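Local coordinates for putative iron binding protein (Bordetella pertussis Tohama I, PDB 1Y9U) that binds ferric iron through tyrosine side chains and probably serves as the periplasmic solute-binding component of a bacterial iron uptake system, at residues 7-13 and 33-39; 84-88 and 99-103; 117-122 and 223-228; 181-187 and 215-220. One frame throughout, in Å; residues are numbered along the deposited sequence.

Contact 1: residues 7-13 and 33-39; sequences EVSLYTT and KVNTVFV
Val37 lays its CG1 methyl over one face of the Tyr11 ring, 4.1 Å from the ring centroid and almost on the ring normal. CG1 of Val37 is anti to the backbone N (chi1 178°), and this sets the methyl above the centre of the ring. On the same face of the sheet, both N-H groups of Asn35 ND2 are used, one to Glu7 OE1 and one to Ser9 OG, each at 3.1 Å. Both acceptors lie close to the amide plane, so the two bonds fix the rotation of the amide. Glu7 OE1 is met from above the carboxylate plane, and it also forms a salt bridge with Lys33 NZ. Beneath these side chains the strands pair in parallel. A ladder of backbone bonds starts at Val8 N to Lys33 O (2.9 Å) and ends at Val39 N to Thr12 O (2.8 Å). On the other face, Val8 CG1 meets Val34 CG2 at 3.9 Å. The two strands and helix 20-30 form a beta-alpha-beta unit. That helix covers Leu10, Val34 and Thr36. Helix 43-50 packs on Tyr11 and Val37, and its Glu50 bonds Tyr11 OH. Strand 58-62 pairs with the far edge of strand 7-12.

Contact 2: residues 84-88 and 99-103; sequences LDSVV and WYALS
Tyr100 is the first residue of 99-103 to touch the helix, and it carries most of the contact. Its CG is anti to the carbonyl carbon (chi1 -71°), and the ring reaches the last turn of helix 82-87. Leu84 crosses the ring at about a right angle. Leu84 CD1 lies over one face, 4.2 Å from the centroid of the Tyr100 ring and offset toward the rim, in a CH-pi contact. Leu84 CB comes closer, 3.4 Å from Tyr100 CE2. At the ring edge, Tyr100 OH donates a hydrogen bond to Asp85 OD1 at 3.0 Å. The hydroxyl meets this oxygen on its syn side, 31° out of the carboxylate plane. Arg93 makes a long, weak ion pair with the same oxygen. Val88 CG2 reaches Tyr100 CD2 at 4.1 Å. Next in sequence is Ala101, whose O is 3.7 Å from Val88 CG2. The contact buries this carbonyl, and it has no polar partner in the model. Leu102 and Ser103 then both face Ser240 in a classic beta bulge. Strand 100-112 is antiparallel to strand 237-245 here. Helix 251-261 touches Leu84 and Tyr100 through Leu258, so the ring lies among this helix, helix 82-87 and the sheet.

Contact 3: residues 117-122 and 223-228; sequences LDSFRY and VRPTFA
A single beta bridge, Arg121 with Thr226, joins the loop after strand 100-112 to the chain leaving strand 220-223. Two backbone bonds make it. Thr226 N donates to Phe120 O at 3.0 Å, and Tyr122 N donates to Thr226 O at 3.0 Å. One water adds a link beside them: it accepts from Phe120 N and donates to Arg224 O at 2.7 Å. Pro225 CB stands over the centre of one face of the Tyr122 ring, 3.6 Å from the centroid and 11° off the normal. This is a close CH-pi contact. Tyr122 in turn brings its CD1-CE1 side over a face of the Phe227 ring. The two ring planes are 43° apart, an oblique pairing, with CE1 of Tyr122 3.9 Å from CE1 of Phe227. In this solute-binding protein fold, the bridge lies beside helix 142-155, the helix that carries the iron ligand Tyr143. Leu147 of that helix touches both Tyr122 and Phe227. Tyr122 OH is bonded to Arg107 O and His236 N, which pins the far end of the ring. Val223 CG1 packs on Phe120 CB at 4.0 Å. On the outer side, Arg121 bends back so that NH1 bonds Ser119 OG in the guanidinium plane. Arg121 CG rests 3.6 Å from Ala228 CB.

Contact 4: residues 181-187 and 215-220; sequences DVARDIL and KWGDAI
The indole of Trp216 is covered on one face by the methylenes of Arg184. Arg184 CB is 3.5 Å from the centroid of the six-membered ring of Trp216 and 6° off the normal, a CH-pi contact. Arg184 CG follows, 3.5 Å from Trp216 CZ2. This CG is anti to the backbone N (chi1 179°), which carries the chain along the ring before it bends at chi3. Trp216 is a knob in the hole made by Asp181, Ala183, Arg184 and Leu187. Leu187 crosses the indole at about a right angle, with CD2 3.7 Å from Trp216 CD1, and Leu187 CB meets Ala219 CB at 3.8 Å. Deeper in, Ile186 CG2 packs on Ile220 CG2 at 3.9 Å. In the second shell, Arg184 grips Asp185 side-on, with Arg184 NE 2.9 Å from Asp185 OD1 and NH2 on OD2. Asp181 OD1 lies over the guanidinium face as a charge partner. Arg173 also pairs with Asp185, and Gly178 N bonds Asp181 OD2. Met204 of helix 198-206, which bears the iron ligand Tyr200, touches Ala183 and Trp216. Packing between the segments is apolar, and Arg184 pairs with aspartates of its own helix. They probably offset its charge and hold its methylenes against the indole.

Overall arrangement
Contacts 1 and 2 lie on one side of the chain and contacts 3 and 4 on the other, with contact 2 nearest the centre. Contacts 1 and 2 reach the same sheet, and its strand 220-223 gives one residue each to contacts 3 and 4. Contact 4 is nested in the chain loop closed by contact 3. Contact 2 is buried and the other three are partly buried. Strand 100-112 runs between the two sides: it supplies a segment of contact 2 and packs on contacts 3 and 4. Contact 1 combines a regular backbone ladder with a polar cluster on one face. Contact 3 has two backbone bonds and aromatic packing, contact 2 one side-chain bond. Contact 4 joins its segments by apolar packing.

Contact 1: residues 7-13 and 33-39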
loop_
_atom_site.group_PDB
_atom_site.type_symbol
_atom_site.label_atom_id
_atom_site.label_comp_id
_atom_site.label_asym_id
_atom_site.label_seq_id
_atom_site.Cartn_x
_atom_site.Cartn_y
_atom_site.Cartn_z
ATOM N N GLU A 7 22.094 -20.376 2.463
ATOM C CA GLU A 7 21.736 -18.948 2.533
ATOM C C GLU A 7 20.727 -18.455 1.484
ATOM O O GLU A 7 20.431 -19.111 0.482
ATOM C CB GLU A 7 23.006 -18.067 2.482
ATOM C CG GLU A 7 23.740 -18.108 1.154
ATOM C CD GLU A 7 24.927 -17.156 1.081
ATOM O OE1 GLU A 7 25.243 -16.471 2.075
ATOM O OE2 GLU A 7 25.538 -17.097 -0.005
ATOM N N VAL A 8 20.223 -17.250 1.742
ATOM C CA VAL A 8 19.291 -16.564 0.855
ATOM C C VAL A 8 19.468 -15.068 1.094
ATOM O O VAL A 8 19.577 -14.618 2.238
ATOM C CB VAL A 8 17.823 -17.020 1.118
ATOM C CG1 VAL A 8 17.317 -16.587 2.491
ATOM C CG2 VAL A 8 16.896 -16.564 0.015
ATOM N N SER A 9 19.479 -14.312 0.004
ATOM C CA SER A 9 19.670 -12.871 0.078
ATOM C C SER A 9 18.390 -12.108 -0.284
ATOM O O SER A 9 17.872 -12.223 -1.378
ATOM C CB SER A 9 20.827 -12.429 -0.821
ATOM O OG SER A 9 22.047 -12.980 -0.352
ATOM N N LEU A 10 17.913 -11.318 0.667
ATOM C CA LEU A 10 16.722 -10.481 0.475
ATOM C C LEU A 10 17.142 -9.052 0.219
ATOM O O LEU A 10 17.685 -8.414 1.104
ATOM C CB LEU A 10 15.851 -10.541 1.721
ATOM C CG LEU A 10 14.609 -9.624 1.722
ATOM C CD1 LEU A 10 13.612 -10.027 0.647
ATOM C CD2 LEU A 10 13.965 -9.629 3.098
ATOM N N TYR A 11 16.894 -8.565 -0.986
ATOM C CA TYR A 11 17.085 -7.147 -1.294
ATOM C C TYR A 11 15.746 -6.461 -1.061
ATOM O O TYR A 11 14.766 -6.810 -1.707
ATOM C CB TYR A 11 17.487 -6.941 -2.756
ATOM C CG TYR A 11 18.942 -7.222 -3.115
ATOM C CD1 TYR A 11 19.671 -8.243 -2.509
ATOM C CD2 TYR A 11 19.570 -6.472 -4.095
ATOM C CE1 TYR A 11 20.984 -8.488 -2.870
ATOM C CE2 TYR A 11 20.879 -6.719 -4.455
ATOM C CZ TYR A 11 21.571 -7.715 -3.836
ATOM O OH TYR A 11 22.872 -7.957 -4.209
ATOM N N THR A 12 15.725 -5.468 -0.174
ATOM C CA THR A 12 14.478 -4.845 0.268
ATOM C C THR A 12 14.574 -3.339 0.352
ATOM O O THR A 12 15.546 -2.811 0.868
ATOM C CB THR A 12 14.057 -5.400 1.629
ATOM O OG1 THR A 12 12.914 -4.667 2.116
ATOM C CG2 THR A 12 15.180 -5.260 2.686
ATOM N N THR A 13 13.537 -2.656 -0.130
ATOM C CA THR A 13 13.433 -1.210 0.031
ATOM C C THR A 13 12.652 -0.863 1.294
ATOM O O THR A 13 12.480 0.324 1.620
ATOM C CB THR A 13 12.769 -0.559 -1.188
ATOM O OG1 THR A 13 11.373 -0.906 -1.227
ATOM C CG2 THR A 13 13.368 -1.050 -2.529
ATOM N N LYS A 33 20.656 -19.129 6.479
ATOM C CA LYS A 33 21.110 -17.787 6.821
ATOM C C LYS A 33 20.422 -16.807 5.869
ATOM O O LYS A 33 20.425 -17.015 4.667
ATOM C CB LYS A 33 22.643 -17.710 6.673
ATOM C CG LYS A 33 23.251 -16.308 6.818
ATOM C CD LYS A 33 24.788 -16.326 6.661
ATOM C CE LYS A 33 25.229 -16.788 5.267
ATOM N NZ LYS A 33 26.637 -16.409 4.891
ATOM N N VAL A 34 19.817 -15.757 6.424
ATOM C CA VAL A 34 19.210 -14.711 5.621
ATOM C C VAL A 34 20.128 -13.493 5.592
ATOM O O VAL A 34 20.477 -12.973 6.637
ATOM C CB VAL A 34 17.834 -14.320 6.175
ATOM C CG1 VAL A 34 17.227 -13.225 5.324
ATOM C CG2 VAL A 34 16.920 -15.542 6.195
ATOM N N ASN A 35 20.515 -13.070 4.393
ATOM C CA ASN A 35 21.267 -11.831 4.197
ATOM C C ASN A 35 20.292 -10.736 3.829
ATOM O O ASN A 35 19.668 -10.795 2.778
ATOM C CB ASN A 35 22.288 -11.987 3.082
ATOM C CG ASN A 35 23.218 -13.167 3.309
ATOM O OD1 ASN A 35 23.798 -13.305 4.382
ATOM N ND2 ASN A 35 23.328 -14.031 2.312
ATOM N N THR A 36 20.165 -9.748 4.703
ATOM C CA THR A 36 19.235 -8.644 4.499
ATOM C C THR A 36 20.027 -7.502 3.898
ATOM O O THR A 36 20.953 -6.992 4.530
ATOM C CB THR A 36 18.606 -8.195 5.825
ATOM O OG1 THR A 36 17.851 -9.265 6.417
ATOM C CG2 THR A 36 17.569 -7.091 5.583
ATOM N N VAL A 37 19.669 -7.122 2.677
ATOM C CA VAL A 37 20.310 -6.036 1.943
ATOM C C VAL A 37 19.300 -4.913 1.731
ATOM O O VAL A 37 18.420 -5.007 0.886
ATOM C CB VAL A 37 20.881 -6.510 0.596
ATOM C CG1 VAL A 37 21.497 -5.336 -0.175
ATOM C CG2 VAL A 37 21.936 -7.606 0.818
ATOM N N PHE A 38 19.471 -3.831 2.486
ATOM C CA PHE A 38 18.584 -2.683 2.428
ATOM C C PHE A 38 18.975 -1.797 1.248
ATOM O O PHE A 38 20.130 -1.319 1.159
ATOM C CB PHE A 38 18.661 -1.920 3.745
ATOM C CG PHE A 38 17.822 -0.661 3.783
ATOM C CD1 PHE A 38 16.482 -0.676 3.424
ATOM C CD2 PHE A 38 18.378 0.541 4.200
ATOM C CE1 PHE A 38 15.731 0.481 3.465
ATOM C CE2 PHE A 38 17.619 1.696 4.230
ATOM C CZ PHE A 38 16.301 1.661 3.877
ATOM N N VAL A 39 18.032 -1.580 0.344
ATOM C CA VAL A 39 18.226 -0.730 -0.826
ATOM C C VAL A 39 17.203 0.414 -0.777
ATOM O O VAL A 39 16.064 0.275 -1.246
ATOM C CB VAL A 39 18.091 -1.533 -2.135
ATOM C CG1 VAL A 39 18.391 -0.663 -3.338
ATOM C CG2 VAL A 39 19.002 -2.775 -2.111
#

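Contact 2: residues 84-88 and 99-103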
loop_
_atom_site.group_PDB
_atom_site.type_symbol
_atom_site.label_atom_id
_atom_site.label_comp_id
_atom_site.label_asym_id
_atom_site.label_seq_id
_atom_site.Cartn_x
_atom_site.Cartn_y
_atom_site.Cartn_z
ATOM N N LEU A 84 1.921 -20.112 -2.665
ATOM C CA LEU A 84 1.708 -18.697 -2.933
ATOM C C LEU A 84 0.383 -18.459 -3.664
ATOM O O LEU A 84 -0.353 -17.548 -3.316
ATOM C CB LEU A 84 2.892 -18.105 -3.697
ATOM C CG LEU A 84 4.163 -17.867 -2.858
ATOM C CD1 LEU A 84 5.403 -17.870 -3.740
ATOM C CD2 LEU A 84 4.079 -16.604 -2.047
ATOM N N ASP A 85 0.050 -19.271 -4.662
ATOM C CA ASP A 85 -1.155 -19.024 -5.447
ATOM C C ASP A 85 -2.419 -19.222 -4.629
ATOM O O ASP A 85 -3.421 -18.568 -4.845
ATOM C CB ASP A 85 -1.214 -19.919 -6.681
ATOM C CG ASP A 85 -0.220 -19.513 -7.748
ATOM O OD1 ASP A 85 0.437 -18.455 -7.601
ATOM O OD2 ASP A 85 -0.054 -20.199 -8.791
ATOM N N SER A 86 -2.383 -20.144 -3.676
ATOM C CA SER A 86 -3.559 -20.403 -2.873
ATOM C C SER A 86 -3.744 -19.423 -1.742
ATOM O O SER A 86 -4.814 -19.366 -1.174
ATOM C CB SER A 86 -3.534 -21.829 -2.317
ATOM O OG SER A 86 -2.483 -22.034 -1.394
ATOM N N VAL A 87 -2.684 -18.705 -1.368
ATOM C CA VAL A 87 -2.752 -17.687 -0.323
ATOM C C VAL A 87 -3.081 -16.311 -0.889
ATOM O O VAL A 87 -3.928 -15.614 -0.367
ATOM C CB VAL A 87 -1.429 -17.583 0.470
ATOM C CG1 VAL A 87 -1.467 -16.373 1.402
ATOM C CG2 VAL A 87 -1.185 -18.858 1.249
ATOM N N VAL A 88 -2.392 -15.917 -1.936
ATOM C CA VAL A 88 -2.531 -14.558 -2.467
ATOM C C VAL A 88 -3.661 -14.533 -3.489
ATOM O O VAL A 88 -3.609 -15.272 -4.468
ATOM C CB VAL A 88 -1.216 -14.124 -3.118
ATOM C CG1 VAL A 88 -1.353 -12.727 -3.717
ATOM C CG2 VAL A 88 -0.079 -14.156 -2.097
ATOM N N TRP A 99 5.144 -11.818 -9.589
ATOM C CA TRP A 99 5.217 -10.977 -8.382
ATOM C C TRP A 99 4.022 -11.331 -7.512
ATOM O O TRP A 99 3.030 -11.854 -7.997
ATOM C CB TRP A 99 5.192 -9.465 -8.703
ATOM C CG TRP A 99 4.023 -9.038 -9.505
ATOM C CD1 TRP A 99 3.956 -8.922 -10.865
ATOM C CD2 TRP A 99 2.741 -8.650 -9.014
ATOM N NE1 TRP A 99 2.699 -8.535 -11.246
ATOM C CE2 TRP A 99 1.934 -8.342 -10.129
ATOM C CE3 TRP A 99 2.174 -8.547 -7.736
ATOM C CZ2 TRP A 99 0.605 -7.942 -10.004
ATOM C CZ3 TRP A 99 0.854 -8.164 -7.619
ATOM C CH2 TRP A 99 0.080 -7.874 -8.746
ATOM N N TYR A 100 4.135 -11.042 -6.228
ATOM C CA TYR A 100 3.109 -11.381 -5.265
ATOM C C TYR A 100 2.947 -10.285 -4.211
ATOM O O TYR A 100 3.941 -9.835 -3.659
ATOM C CB TYR A 100 3.522 -12.651 -4.532
ATOM C CG TYR A 100 3.474 -13.894 -5.358
ATOM C CD1 TYR A 100 4.590 -14.326 -6.054
ATOM C CD2 TYR A 100 2.315 -14.653 -5.414
ATOM C CE1 TYR A 100 4.524 -15.506 -6.823
ATOM C CE2 TYR A 100 2.248 -15.811 -6.160
ATOM C CZ TYR A 100 3.333 -16.225 -6.844
ATOM O OH TYR A 100 3.237 -17.404 -7.547
ATOM N N ALA A 101 1.710 -9.875 -3.927
ATOM C CA ALA A 101 1.444 -9.000 -2.780
ATOM C C ALA A 101 1.712 -9.729 -1.475
ATOM O O ALA A 101 1.440 -10.915 -1.347
ATOM C CB ALA A 101 0.007 -8.492 -2.793
ATOM N N LEU A 102 2.250 -8.985 -0.516
ATOM C CA LEU A 102 2.479 -9.438 0.855
ATOM C C LEU A 102 1.663 -8.687 1.895
ATOM O O LEU A 102 1.393 -9.247 2.963
ATOM C CB LEU A 102 3.963 -9.333 1.201
ATOM C CG LEU A 102 4.917 -10.182 0.354
ATOM C CD1 LEU A 102 6.349 -9.917 0.799
ATOM C CD2 LEU A 102 4.620 -11.674 0.459
ATOM N N SER A 103 1.248 -7.449 1.600
ATOM C CA SER A 103 0.354 -6.728 2.490
ATOM C C SER A 103 -0.407 -5.701 1.684
ATOM O O SER A 103 -0.009 -5.361 0.575
ATOM C CB SER A 103 1.125 -6.035 3.602
ATOM O OG SER A 103 1.915 -4.988 3.071
#

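Contact 3: residues 117-122 and 223-228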
loop_
_atom_site.group_PDB
_atom_site.type_symbol
_atom_site.label_atom_id
_atom_site.label_comp_id
_atom_site.label_asym_id
_atom_site.label_seq_id
_atom_site.Cartn_x
_atom_site.Cartn_y
_atom_site.Cartn_z
ATOM N N LEU A 117 -21.469 9.820 9.564
ATOM C CA LEU A 117 -21.003 9.336 8.272
ATOM C C LEU A 117 -20.564 7.887 8.480
ATOM O O LEU A 117 -19.518 7.653 9.096
ATOM C CB LEU A 117 -19.856 10.213 7.774
ATOM C CG LEU A 117 -19.423 10.033 6.319
ATOM C CD1 LEU A 117 -20.560 10.340 5.350
ATOM C CD2 LEU A 117 -18.229 10.931 5.993
ATOM N N ASP A 118 -21.385 6.945 8.011
ATOM C CA ASP A 118 -21.231 5.504 8.261
ATOM C C ASP A 118 -20.532 4.790 7.120
ATOM O O ASP A 118 -19.932 3.729 7.314
ATOM C CB ASP A 118 -22.615 4.833 8.462
ATOM C CG ASP A 118 -23.300 5.252 9.757
ATOM O OD1 ASP A 118 -22.604 5.673 10.712
ATOM O OD2 ASP A 118 -24.537 5.169 9.914
ATOM N N SER A 119 -20.654 5.354 5.922
ATOM C CA SER A 119 -20.134 4.729 4.716
ATOM C C SER A 119 -19.823 5.822 3.712
ATOM O O SER A 119 -20.207 6.981 3.871
ATOM C CB SER A 119 -21.165 3.761 4.142
ATOM O OG SER A 119 -22.301 4.457 3.684
ATOM N N PHE A 120 -19.128 5.453 2.652
ATOM C CA PHE A 120 -18.706 6.445 1.649
ATOM C C PHE A 120 -18.320 5.749 0.375
ATOM O O PHE A 120 -17.755 4.651 0.414
ATOM C CB PHE A 120 -17.463 7.184 2.181
ATOM C CG PHE A 120 -17.296 8.622 1.711
ATOM C CD1 PHE A 120 -18.113 9.612 2.190
ATOM C CD2 PHE A 120 -16.251 8.991 0.869
ATOM C CE1 PHE A 120 -17.922 10.921 1.829
ATOM C CE2 PHE A 120 -16.077 10.317 0.511
ATOM C CZ PHE A 120 -16.892 11.275 1.001
ATOM N N ARG A 121 -18.630 6.388 -0.749
ATOM C CA ARG A 121 -18.066 6.004 -2.040
ATOM C C ARG A 121 -17.017 7.028 -2.412
ATOM O O ARG A 121 -17.163 8.197 -2.105
ATOM C CB ARG A 121 -19.145 5.952 -3.125
ATOM C CG ARG A 121 -20.025 4.728 -3.007
ATOM C CD ARG A 121 -21.102 4.868 -1.918
ATOM N NE ARG A 121 -21.241 3.652 -1.138
ATOM C CZ ARG A 121 -21.654 3.597 0.122
ATOM N NH1 ARG A 121 -21.975 4.700 0.776
ATOM N NH2 ARG A 121 -21.766 2.413 0.720
ATOM N N TYR A 122 -15.932 6.622 -3.069
ATOM C CA TYR A 122 -14.898 7.608 -3.399
ATOM C C TYR A 122 -15.462 8.818 -4.127
ATOM O O TYR A 122 -15.103 9.939 -3.845
ATOM C CB TYR A 122 -13.753 6.997 -4.209
ATOM C CG TYR A 122 -12.908 6.036 -3.413
ATOM C CD1 TYR A 122 -13.002 4.658 -3.599
ATOM C CD2 TYR A 122 -12.007 6.516 -2.483
ATOM C CE1 TYR A 122 -12.230 3.765 -2.853
ATOM C CE2 TYR A 122 -11.235 5.653 -1.733
ATOM C CZ TYR A 122 -11.351 4.274 -1.905
ATOM O OH TYR A 122 -10.579 3.398 -1.176
ATOM N N VAL A 223 -13.468 5.592 7.919
ATOM C CA VAL A 223 -14.502 5.022 7.062
ATOM C C VAL A 223 -13.782 4.596 5.787
ATOM O O VAL A 223 -13.082 5.402 5.178
ATOM C CB VAL A 223 -15.630 6.036 6.762
ATOM C CG1 VAL A 223 -16.599 5.486 5.742
ATOM C CG2 VAL A 223 -16.361 6.377 8.036
ATOM N N ARG A 224 -13.937 3.333 5.400
ATOM C CA ARG A 224 -13.319 2.826 4.180
ATOM C C ARG A 224 -14.257 3.037 3.002
ATOM O O ARG A 224 -15.296 2.364 2.925
ATOM C CB ARG A 224 -13.009 1.336 4.301
ATOM C CG ARG A 224 -11.984 0.984 5.382
ATOM C CD ARG A 224 -11.229 -0.228 5.004
ATOM N NE ARG A 224 -10.242 -0.738 5.936
ATOM C CZ ARG A 224 -10.471 -1.664 6.861
ATOM N NH1 ARG A 224 -11.694 -2.077 7.135
ATOM N NH2 ARG A 224 -9.461 -2.163 7.565
ATOM N N PRO A 225 -13.927 3.936 2.079
ATOM C CA PRO A 225 -14.786 4.111 0.904
ATOM C C PRO A 225 -14.701 2.931 -0.034
ATOM O O PRO A 225 -13.745 2.153 0.001
ATOM C CB PRO A 225 -14.226 5.362 0.222
ATOM C CG PRO A 225 -13.319 5.998 1.234
ATOM C CD PRO A 225 -12.770 4.847 2.033
ATOM N N THR A 226 -15.711 2.814 -0.895
ATOM C CA THR A 226 -15.670 1.861 -1.987
ATOM C C THR A 226 -15.901 2.559 -3.305
ATOM O O THR A 226 -16.404 3.684 -3.364
ATOM C CB THR A 226 -16.724 0.782 -1.799
ATOM O OG1 THR A 226 -18.031 1.387 -1.738
ATOM C CG2 THR A 226 -16.511 0.012 -0.482
ATOM N N PHE A 227 -15.505 1.879 -4.362
ATOM C CA PHE A 227 -15.914 2.275 -5.705
ATOM C C PHE A 227 -17.405 1.939 -5.953
ATOM O O PHE A 227 -17.855 0.853 -5.653
ATOM C CB PHE A 227 -14.964 1.654 -6.725
ATOM C CG PHE A 227 -13.633 2.346 -6.794
ATOM C CD1 PHE A 227 -12.473 1.742 -6.310
ATOM C CD2 PHE A 227 -13.532 3.597 -7.357
ATOM C CE1 PHE A 227 -11.262 2.398 -6.394
ATOM C CE2 PHE A 227 -12.312 4.244 -7.444
ATOM C CZ PHE A 227 -11.189 3.653 -6.952
ATOM N N ALA A 228 -18.152 2.923 -6.459
ATOM C CA ALA A 228 -19.597 2.827 -6.688
ATOM C C ALA A 228 -19.897 2.259 -8.072
ATOM O O ALA A 228 -21.047 2.321 -8.526
ATOM C CB ALA A 228 -20.235 4.217 -6.553
HETATM O O HOH W 1 -18.000 2.730 2.935
#

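Contact 4: residues 181-187 and 215-220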
loop_
_atom_site.group_PDB
_atom_site.type_symbol
_atom_site.label_atom_id
_atom_site.label_comp_id
_atom_site.label_asym_id
_atom_site.label_seq_id
_atom_site.Cartn_x
_atom_site.Cartn_y
_atom_site.Cartn_z
ATOM N N ASP A 181 -1.097 14.695 8.429
ATOM C CA ASP A 181 -1.596 16.080 8.500
ATOM C C ASP A 181 -3.107 16.177 8.307
ATOM O O ASP A 181 -3.737 17.136 8.753
ATOM C CB ASP A 181 -0.901 16.975 7.482
ATOM C CG ASP A 181 0.552 17.217 7.804
ATOM O OD1 ASP A 181 0.946 17.243 9.011
ATOM O OD2 ASP A 181 1.349 17.443 6.880
ATOM N N VAL A 182 -3.689 15.223 7.617
ATOM C CA VAL A 182 -5.144 15.168 7.501
ATOM C C VAL A 182 -5.765 15.041 8.881
ATOM O O VAL A 182 -6.730 15.734 9.199
ATOM C CB VAL A 182 -5.599 14.030 6.571
ATOM C CG1 VAL A 182 -7.108 13.874 6.585
ATOM C CG2 VAL A 182 -5.075 14.248 5.152
ATOM N N ALA A 183 -5.236 14.127 9.703
ATOM C CA ALA A 183 -5.743 13.953 11.066
ATOM C C ALA A 183 -5.498 15.197 11.932
ATOM O O ALA A 183 -6.382 15.659 12.665
ATOM C CB ALA A 183 -5.110 12.725 11.700
ATOM N N ARG A 184 -4.306 15.765 11.811
ATOM C CA ARG A 184 -3.974 17.014 12.499
ATOM C C ARG A 184 -5.011 18.096 12.193
ATOM O O ARG A 184 -5.494 18.792 13.095
ATOM C CB ARG A 184 -2.603 17.503 12.063
ATOM C CG ARG A 184 -2.181 18.812 12.695
ATOM C CD ARG A 184 -1.011 19.428 12.013
ATOM N NE ARG A 184 -1.364 19.855 10.667
ATOM C CZ ARG A 184 -0.510 20.272 9.754
ATOM N NH1 ARG A 184 0.797 20.323 10.014
ATOM N NH2 ARG A 184 -0.979 20.647 8.571
ATOM N N ASP A 185 -5.361 18.216 10.918
ATOM C CA ASP A 185 -6.216 19.323 10.490
ATOM C C ASP A 185 -7.688 19.059 10.756
ATOM O O ASP A 185 -8.467 19.988 10.930
ATOM C CB ASP A 185 -5.945 19.639 9.031
ATOM C CG ASP A 185 -4.595 20.306 8.818
ATOM O OD1 ASP A 185 -3.950 20.768 9.818
ATOM O OD2 ASP A 185 -4.137 20.432 7.666
ATOM N N ILE A 186 -8.090 17.803 10.849
ATOM C CA ILE A 186 -9.427 17.496 11.344
ATOM C C ILE A 186 -9.526 17.866 12.828
ATOM O O ILE A 186 -10.512 18.510 13.256
ATOM C CB ILE A 186 -9.794 16.010 11.088
ATOM C CG1 ILE A 186 -9.983 15.770 9.591
ATOM C CG2 ILE A 186 -11.066 15.653 11.854
ATOM C CD1 ILE A 186 -10.047 14.300 9.178
ATOM N N LEU A 187 -8.503 17.516 13.605
ATOM C CA LEU A 187 -8.444 17.927 15.004
ATOM C C LEU A 187 -8.524 19.441 15.134
ATOM O O LEU A 187 -9.236 19.965 16.016
ATOM C CB LEU A 187 -7.167 17.395 15.659
ATOM C CG LEU A 187 -6.895 17.906 17.079
ATOM C CD1 LEU A 187 -8.059 17.620 18.005
ATOM C CD2 LEU A 187 -5.600 17.297 17.598
ATOM N N LYS A 215 -3.065 12.220 20.109
ATOM C CA LYS A 215 -4.090 13.255 20.076
ATOM C C LYS A 215 -4.751 13.319 18.698
ATOM O O LYS A 215 -5.971 13.427 18.577
ATOM C CB LYS A 215 -3.474 14.602 20.472
ATOM C CG LYS A 215 -4.450 15.699 20.704
ATOM C CD LYS A 215 -3.717 16.931 21.207
ATOM C CE LYS A 215 -4.649 17.993 21.699
ATOM N NZ LYS A 215 -3.855 19.075 22.367
ATOM N N TRP A 216 -3.935 13.228 17.660
ATOM C CA TRP A 216 -4.459 13.242 16.292
ATOM C C TRP A 216 -5.288 11.970 16.043
ATOM O O TRP A 216 -6.349 12.015 15.435
ATOM C CB TRP A 216 -3.335 13.327 15.268
ATOM C CG TRP A 216 -2.491 14.563 15.336
ATOM C CD1 TRP A 216 -2.552 15.570 16.268
ATOM C CD2 TRP A 216 -1.433 14.907 14.443
ATOM N NE1 TRP A 216 -1.598 16.517 15.996
ATOM C CE2 TRP A 216 -0.880 16.131 14.902
ATOM C CE3 TRP A 216 -0.872 14.292 13.313
ATOM C CZ2 TRP A 216 0.174 16.761 14.256
ATOM C CZ3 TRP A 216 0.166 14.915 12.665
ATOM C CH2 TRP A 216 0.676 16.162 13.142
ATOM N N GLY A 217 -4.793 10.825 16.503
ATOM C CA GLY A 217 -5.516 9.579 16.299
ATOM C C GLY A 217 -6.864 9.579 17.013
ATOM O O GLY A 217 -7.873 9.119 16.481
ATOM N N ASP A 218 -6.898 10.129 18.230
ATOM C CA ASP A 218 -8.132 10.146 19.002
ATOM C C ASP A 218 -9.189 11.046 18.349
ATOM O O ASP A 218 -10.387 10.870 18.609
ATOM C CB ASP A 218 -7.896 10.637 20.428
ATOM C CG ASP A 218 -7.367 9.589 21.353
ATOM O OD1 ASP A 218 -7.104 8.426 20.962
ATOM O OD2 ASP A 218 -7.179 9.876 22.563
ATOM N N ALA A 219 -8.766 11.999 17.517
ATOM C CA ALA A 219 -9.681 12.965 16.929
ATOM C C ALA A 219 -10.512 12.407 15.777
ATOM O O ALA A 219 -11.485 13.051 15.373
ATOM C CB ALA A 219 -8.902 14.147 16.428
ATOM N N ILE A 220 -10.129 11.242 15.240
ATOM C CA ILE A 220 -10.675 10.724 14.004
ATOM C C ILE A 220 -11.167 9.295 14.146
ATOM O O ILE A 220 -10.818 8.553 15.061
ATOM C CB ILE A 220 -9.641 10.805 12.826
ATOM C CG1 ILE A 220 -8.402 9.927 13.058
ATOM C CG2 ILE A 220 -9.231 12.251 12.595
ATOM C CD1 ILE A 220 -7.648 9.611 11.775
#